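Local coordinates for iron transport multicopper oxidase FET3 (Saccharomyces cerevisiae, PDB 1ZPU), which oxidises iron(II) to iron(III) with dioxygen at its copper sites, for high-affinity iron uptake by the permease FTR1, and also oxidises cuprous copper, at residues 22-25 with 30-33; 322-325 with 331-334. One frame throughout, in Å; residues are numbered along the deposited sequence.

Contact 1 (22-25 with 30-33); sequences RPVI and QFPW
Ile25 and Phe31 bring the two backbones closest, yet their CA atoms stay 7.6 Å apart, too far for strand pairing: residues 30-33 form a loop that turns back past the end of strand 22-27. That strand is an outermost strand of a four-stranded sheet in the first plastocyanin-like (cupredoxin) domain. The contact is therefore carried by two aromatic side chains of the loop: Phe31 points at the strand, while Trp33 starts off to one side and brings the NE1 edge of its indole in. With CG anti to the backbone N (chi1 -167°), Phe31 swings its ring toward Val24, and the two side chains cross at about a right angle. CG2 of Val24 lies over one face of the Phe31 ring, 3.8 Å from the centroid and close to the ring normal, as expected for a CH-pi contact. Pro32, which follows a cis peptide bond, sets its CB over the rim of the opposite face. On the strand side, Val24 also rests on Trp142, while strand 2-14 supplies Arg14 to both Val24 and Phe31. Asp114, salt-bridged to Arg22, touches the side chain of Ile25. The carbonyl of Ile25 meets both rings. Phe31 CD1 brings the edge of its ring to Ile25 O at 3.5 Å, and the indole of Trp33 takes the same oxygen in a hydrogen bond: NE1 donates to Ile25 O at 2.7 Å, with the acceptor practically in the indole plane but the nitrogen 50° out of the carbonyl plane.

Contact 2 (322-325 with 331-334); sequences VVMD and VNYA
Met324 and Ala334 face each other with CA atoms 4.5 Å apart where strands 322-325 and 332-334 run antiparallel, their directions 166° apart and their axes approaching to 4.7 Å. The next pair, Asp325 with Tyr333, is the hydrogen-bonded one: Asp325 N donates to Tyr333 O and Tyr333 N to Asp325 O, each at 2.9 Å and nearly straight. Met324 CA also lies 3.3 Å from Tyr333 O, a bent CA-H...O contact, so that carbonyl receives a C-H group as well as the amide bond. Side chains then separate by face. Met324 and Ala334 share one, where the bent methionine chain (chi2 51°) lays SD against Ala334 CB at 3.8 Å. Asn332 reaches across from its strand with CG anti to the backbone N; its OD1 lies 3.6 Å from Met324 CG, the two side chains crossing roughly at right angles. The amide ND2 approaches the Asp325 carbonyl at a poor angle without bonding it, and makes a weak hydrogen bond to Asn326 instead. Asp325 and Tyr333 leave by the other face, the tyrosine hydroxyl bonding Asn329 in the turn. The arrangement is a beta hairpin at the edge of a six-stranded sheet in the third cupredoxin domain, with Met324 flanking the type 1 copper ligands His392 and His468.

How the contacts relate
Contacts 1 and 2 belong to separate cupredoxin domains of one chain, with centres about 32 Å apart and nearest atoms about 21 Å apart, so neither touches the other. Both lie at sheet edges and follow one another along the sequence, but only contact 2 is built by strand pairing. They also differ in closeness to the coppers. In contact 1, Trp33 stands well back: its side chain is about 9 Å from that of the type 3 ligand His105 and about 12 Å from that of the type 2 ligand His60. In contact 2, the side chain of Met324 is about 5 Å from a bound copper ion, putting it next to the type 1 site.

Contact 1 (22-25 with 30-33)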
ATOM      1  N   ARG A  22      21.573  -2.228  13.317  1.00 69.07           N
ATOM      2  CA  ARG A  22      20.754  -1.066  13.152  1.00 68.89           C
ATOM      3  C   ARG A  22      19.448  -1.335  13.902  1.00 68.94           C
ATOM      4  O   ARG A  22      18.956  -2.469  13.892  1.00 69.38           O
ATOM      5  CB  ARG A  22      20.530  -0.948  11.651  1.00 68.69           C
ATOM      6  CG  ARG A  22      19.634   0.129  11.210  1.00 68.79           C
ATOM      7  CD  ARG A  22      18.648  -0.420  10.236  1.00 68.02           C
ATOM      8  NE  ARG A  22      17.309  -0.079  10.701  1.00 67.89           N
ATOM      9  CZ  ARG A  22      16.419   0.596   9.995  1.00 68.35           C
ATOM     10  NH1 ARG A  22      16.691   0.971   8.748  1.00 70.24           N
ATOM     11  NH2 ARG A  22      15.239   0.864  10.519  1.00 68.25           N
ATOM     12  N   PRO A  23      18.897  -0.326  14.593  1.00 68.65           N
ATOM     13  CA  PRO A  23      17.639  -0.569  15.300  1.00 68.61           C
ATOM     14  C   PRO A  23      16.481  -0.815  14.341  1.00 68.53           C
ATOM     15  O   PRO A  23      16.323  -0.096  13.362  1.00 68.66           O
ATOM     16  CB  PRO A  23      17.403   0.727  16.108  1.00 68.06           C
ATOM     17  CG  PRO A  23      18.675   1.446  16.081  1.00 68.08           C
ATOM     18  CD  PRO A  23      19.382   1.042  14.809  1.00 68.86           C
ATOM     19  N   VAL A  24      15.683  -1.832  14.638  1.00 68.58           N
ATOM     20  CA  VAL A  24      14.475  -2.120  13.885  1.00 68.57           C
ATOM     21  C   VAL A  24      13.289  -2.198  14.849  1.00 68.76           C
ATOM     22  O   VAL A  24      13.494  -2.359  16.065  1.00 68.73           O
ATOM     23  CB  VAL A  24      14.625  -3.433  13.052  1.00 68.72           C
ATOM     24  CG1 VAL A  24      15.749  -3.308  12.044  1.00 68.00           C
ATOM     25  CG2 VAL A  24      14.888  -4.621  13.944  1.00 68.91           C
ATOM     26  N   ILE A  25      12.064  -2.071  14.321  1.00 68.71           N
ATOM     27  CA  ILE A  25      10.856  -2.160  15.162  1.00 68.73           C
ATOM     28  C   ILE A  25      10.445  -3.614  15.433  1.00 68.95           C
ATOM     29  O   ILE A  25      10.077  -4.357  14.519  1.00 69.09           O
ATOM     30  CB  ILE A  25       9.657  -1.368  14.602  1.00 68.71           C
ATOM     31  CG1 ILE A  25      10.102   0.001  14.086  1.00 69.07           C
ATOM     32  CG2 ILE A  25       8.612  -1.164  15.700  1.00 68.73           C
ATOM     33  CD1 ILE A  25       8.969   0.921  13.662  1.00 68.03           C
ATOM     34  N   GLN A  30      10.631  -9.473  19.230  1.00 69.37           N
ATOM     35  CA  GLN A  30      11.014 -10.363  18.124  1.00 69.50           C
ATOM     36  C   GLN A  30      11.026  -9.668  16.773  1.00 69.35           C
ATOM     37  O   GLN A  30      10.259  -8.736  16.532  1.00 69.36           O
ATOM     38  CB  GLN A  30      10.098 -11.583  18.066  1.00 69.75           C
ATOM     39  CG  GLN A  30       9.789 -12.172  19.415  1.00 70.88           C
ATOM     40  CD  GLN A  30      11.041 -12.601  20.149  1.00 72.79           C
ATOM     41  OE1 GLN A  30      11.275 -12.200  21.294  1.00 73.00           O
ATOM     42  NE2 GLN A  30      11.863 -13.415  19.488  1.00 73.06           N
ATOM     43  N   PHE A  31      11.905 -10.133  15.891  1.00 69.07           N
ATOM     44  CA  PHE A  31      11.958  -9.654  14.531  1.00 68.47           C
ATOM     45  C   PHE A  31      12.312 -10.815  13.649  1.00 68.72           C
ATOM     46  O   PHE A  31      13.219 -11.568  13.988  1.00 68.94           O
ATOM     47  CB  PHE A  31      13.026  -8.578  14.387  1.00 68.16           C
ATOM     48  CG  PHE A  31      12.936  -7.821  13.099  1.00 67.25           C
ATOM     49  CD1 PHE A  31      12.103  -6.711  12.992  1.00 66.14           C
ATOM     50  CD2 PHE A  31      13.664  -8.228  11.991  1.00 66.57           C
ATOM     51  CE1 PHE A  31      11.998  -6.015  11.820  1.00 66.39           C
ATOM     52  CE2 PHE A  31      13.568  -7.548  10.803  1.00 66.70           C
ATOM     53  CZ  PHE A  31      12.731  -6.435  10.711  1.00 67.99           C
ATOM     54  N   PRO A  32      11.652 -10.940  12.483  1.00 68.73           N
ATOM     55  CA  PRO A  32      10.624 -10.037  11.930  1.00 68.86           C
ATOM     56  C   PRO A  32       9.261 -10.180  12.596  1.00 68.88           C
ATOM     57  O   PRO A  32       9.065 -11.110  13.359  1.00 69.09           O
ATOM     58  CB  PRO A  32      10.541 -10.461  10.454  1.00 68.85           C
ATOM     59  CG  PRO A  32      11.047 -11.847  10.427  1.00 69.10           C
ATOM     60  CD  PRO A  32      11.980 -12.051  11.574  1.00 67.95           C
ATOM     61  N   TRP A  33       8.333  -9.272  12.298  1.00 68.90           N
ATOM     62  CA  TRP A  33       6.947  -9.375  12.765  1.00 68.76           C
ATOM     63  C   TRP A  33       6.266 -10.645  12.245  1.00 69.01           C
ATOM     64  O   TRP A  33       6.660 -11.174  11.208  1.00 69.57           O
ATOM     65  CB  TRP A  33       6.173  -8.123  12.361  1.00 68.43           C
ATOM     66  CG  TRP A  33       6.469  -6.959  13.252  1.00 68.10           C
ATOM     67  CD1 TRP A  33       7.676  -6.330  13.418  1.00 68.18           C
ATOM     68  CD2 TRP A  33       5.549  -6.289  14.114  1.00 67.12           C
ATOM     69  NE1 TRP A  33       7.560  -5.317  14.339  1.00 67.58           N
ATOM     70  CE2 TRP A  33       6.263  -5.269  14.778  1.00 67.84           C
ATOM     71  CE3 TRP A  33       4.193  -6.457  14.397  1.00 67.03           C
ATOM     72  CZ2 TRP A  33       5.661  -4.419  15.716  1.00 68.45           C
ATOM     73  CZ3 TRP A  33       3.598  -5.620  15.318  1.00 68.47           C
ATOM     74  CH2 TRP A  33       4.333  -4.609  15.973  1.00 68.19           C
TER

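Contact 2 (322-325 with 331-334)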
ATOM      1  N   VAL A 322      -1.333  15.073 -10.379  1.00 69.13           N
ATOM      2  CA  VAL A 322      -0.273  14.790  -9.431  1.00 68.99           C
ATOM      3  C   VAL A 322       0.988  15.559  -9.805  1.00 69.11           C
ATOM      4  O   VAL A 322       1.525  15.387 -10.894  1.00 69.24           O
ATOM      5  CB  VAL A 322       0.058  13.295  -9.406  1.00 68.94           C
ATOM      6  CG1 VAL A 322       1.249  13.030  -8.510  1.00 69.04           C
ATOM      7  CG2 VAL A 322      -1.149  12.487  -8.954  1.00 69.06           C
ATOM      8  N   VAL A 323       1.459  16.401  -8.893  1.00 69.06           N
ATOM      9  CA  VAL A 323       2.690  17.143  -9.100  1.00 69.00           C
ATOM     10  C   VAL A 323       3.434  17.363  -7.779  1.00 69.30           C
ATOM     11  O   VAL A 323       2.820  17.368  -6.704  1.00 69.14           O
ATOM     12  CB  VAL A 323       2.421  18.490  -9.826  1.00 68.97           C
ATOM     13  CG1 VAL A 323       1.800  19.522  -8.891  1.00 68.41           C
ATOM     14  CG2 VAL A 323       3.696  19.021 -10.451  1.00 69.08           C
ATOM     15  N   MET A 324       4.759  17.509  -7.874  1.00 69.59           N
ATOM     16  CA  MET A 324       5.586  17.938  -6.757  1.00 69.93           C
ATOM     17  C   MET A 324       5.879  19.424  -6.919  1.00 69.72           C
ATOM     18  O   MET A 324       6.140  19.884  -8.036  1.00 69.77           O
ATOM     19  CB  MET A 324       6.892  17.134  -6.730  1.00 70.90           C
ATOM     20  CG  MET A 324       6.875  15.868  -5.857  1.00 71.81           C
ATOM     21  SD  MET A 324       5.477  14.778  -6.191  1.00 76.77           S
ATOM     22  CE  MET A 324       6.030  13.307  -5.323  1.00 73.62           C
ATOM     23  N   ASP A 325       5.823  20.173  -5.820  1.00 69.50           N
ATOM     24  CA  ASP A 325       6.162  21.607  -5.856  1.00 69.50           C
ATOM     25  C   ASP A 325       6.612  22.172  -4.512  1.00 69.21           C
ATOM     26  O   ASP A 325       6.276  21.631  -3.459  1.00 69.14           O
ATOM     27  CB  ASP A 325       4.992  22.434  -6.377  1.00 69.61           C
ATOM     28  CG  ASP A 325       5.435  23.779  -6.895  1.00 70.62           C
ATOM     29  OD1 ASP A 325       4.630  24.738  -6.898  1.00 71.66           O
ATOM     30  OD2 ASP A 325       6.609  23.877  -7.300  1.00 72.34           O
ATOM     31  N   VAL A 331      10.316  23.848   1.473  1.00 69.26           N
ATOM     32  CA  VAL A 331      10.363  22.397   1.315  1.00 69.13           C
ATOM     33  C   VAL A 331       9.445  21.934   0.189  1.00 68.99           C
ATOM     34  O   VAL A 331       8.504  22.635  -0.192  1.00 68.91           O
ATOM     35  CB  VAL A 331      10.111  21.613   2.652  1.00 69.45           C
ATOM     36  CG1 VAL A 331      10.423  22.467   3.874  1.00 68.72           C
ATOM     37  CG2 VAL A 331       8.699  21.054   2.729  1.00 69.89           C
ATOM     38  N   ASN A 332       9.736  20.751  -0.340  1.00 68.92           N
ATOM     39  CA  ASN A 332       9.016  20.211  -1.480  1.00 68.80           C
ATOM     40  C   ASN A 332       7.881  19.258  -1.081  1.00 68.71           C
ATOM     41  O   ASN A 332       8.119  18.218  -0.465  1.00 68.72           O
ATOM     42  CB  ASN A 332      10.003  19.527  -2.422  1.00 68.75           C
ATOM     43  CG  ASN A 332       9.381  19.151  -3.741  1.00 68.80           C
ATOM     44  OD1 ASN A 332       9.062  17.983  -3.981  1.00 68.92           O
ATOM     45  ND2 ASN A 332       9.202  20.136  -4.608  1.00 68.76           N
ATOM     46  N   TYR A 333       6.655  19.628  -1.446  1.00 68.61           N
ATOM     47  CA  TYR A 333       5.465  18.846  -1.133  1.00 68.49           C
ATOM     48  C   TYR A 333       4.880  18.147  -2.362  1.00 68.79           C
ATOM     49  O   TYR A 333       5.238  18.469  -3.508  1.00 69.09           O
ATOM     50  CB  TYR A 333       4.410  19.745  -0.496  1.00 68.03           C
ATOM     51  CG  TYR A 333       4.757  20.199   0.906  1.00 67.76           C
ATOM     52  CD1 TYR A 333       5.308  21.455   1.137  1.00 67.46           C
ATOM     53  CD2 TYR A 333       4.538  19.367   2.000  1.00 67.11           C
ATOM     54  CE1 TYR A 333       5.617  21.883   2.422  1.00 67.33           C
ATOM     55  CE2 TYR A 333       4.850  19.775   3.283  1.00 67.53           C
ATOM     56  CZ  TYR A 333       5.391  21.036   3.495  1.00 67.79           C
ATOM     57  OH  TYR A 333       5.709  21.439   4.779  1.00 66.82           O
ATOM     58  N   ALA A 334       3.986  17.190  -2.119  1.00 68.75           N
ATOM     59  CA  ALA A 334       3.259  16.508  -3.184  1.00 68.69           C
ATOM     60  C   ALA A 334       1.799  16.949  -3.200  1.00 68.82           C
ATOM     61  O   ALA A 334       1.196  17.159  -2.147  1.00 68.93           O
ATOM     62  CB  ALA A 334       3.351  15.039  -2.999  1.00 68.48           C
TER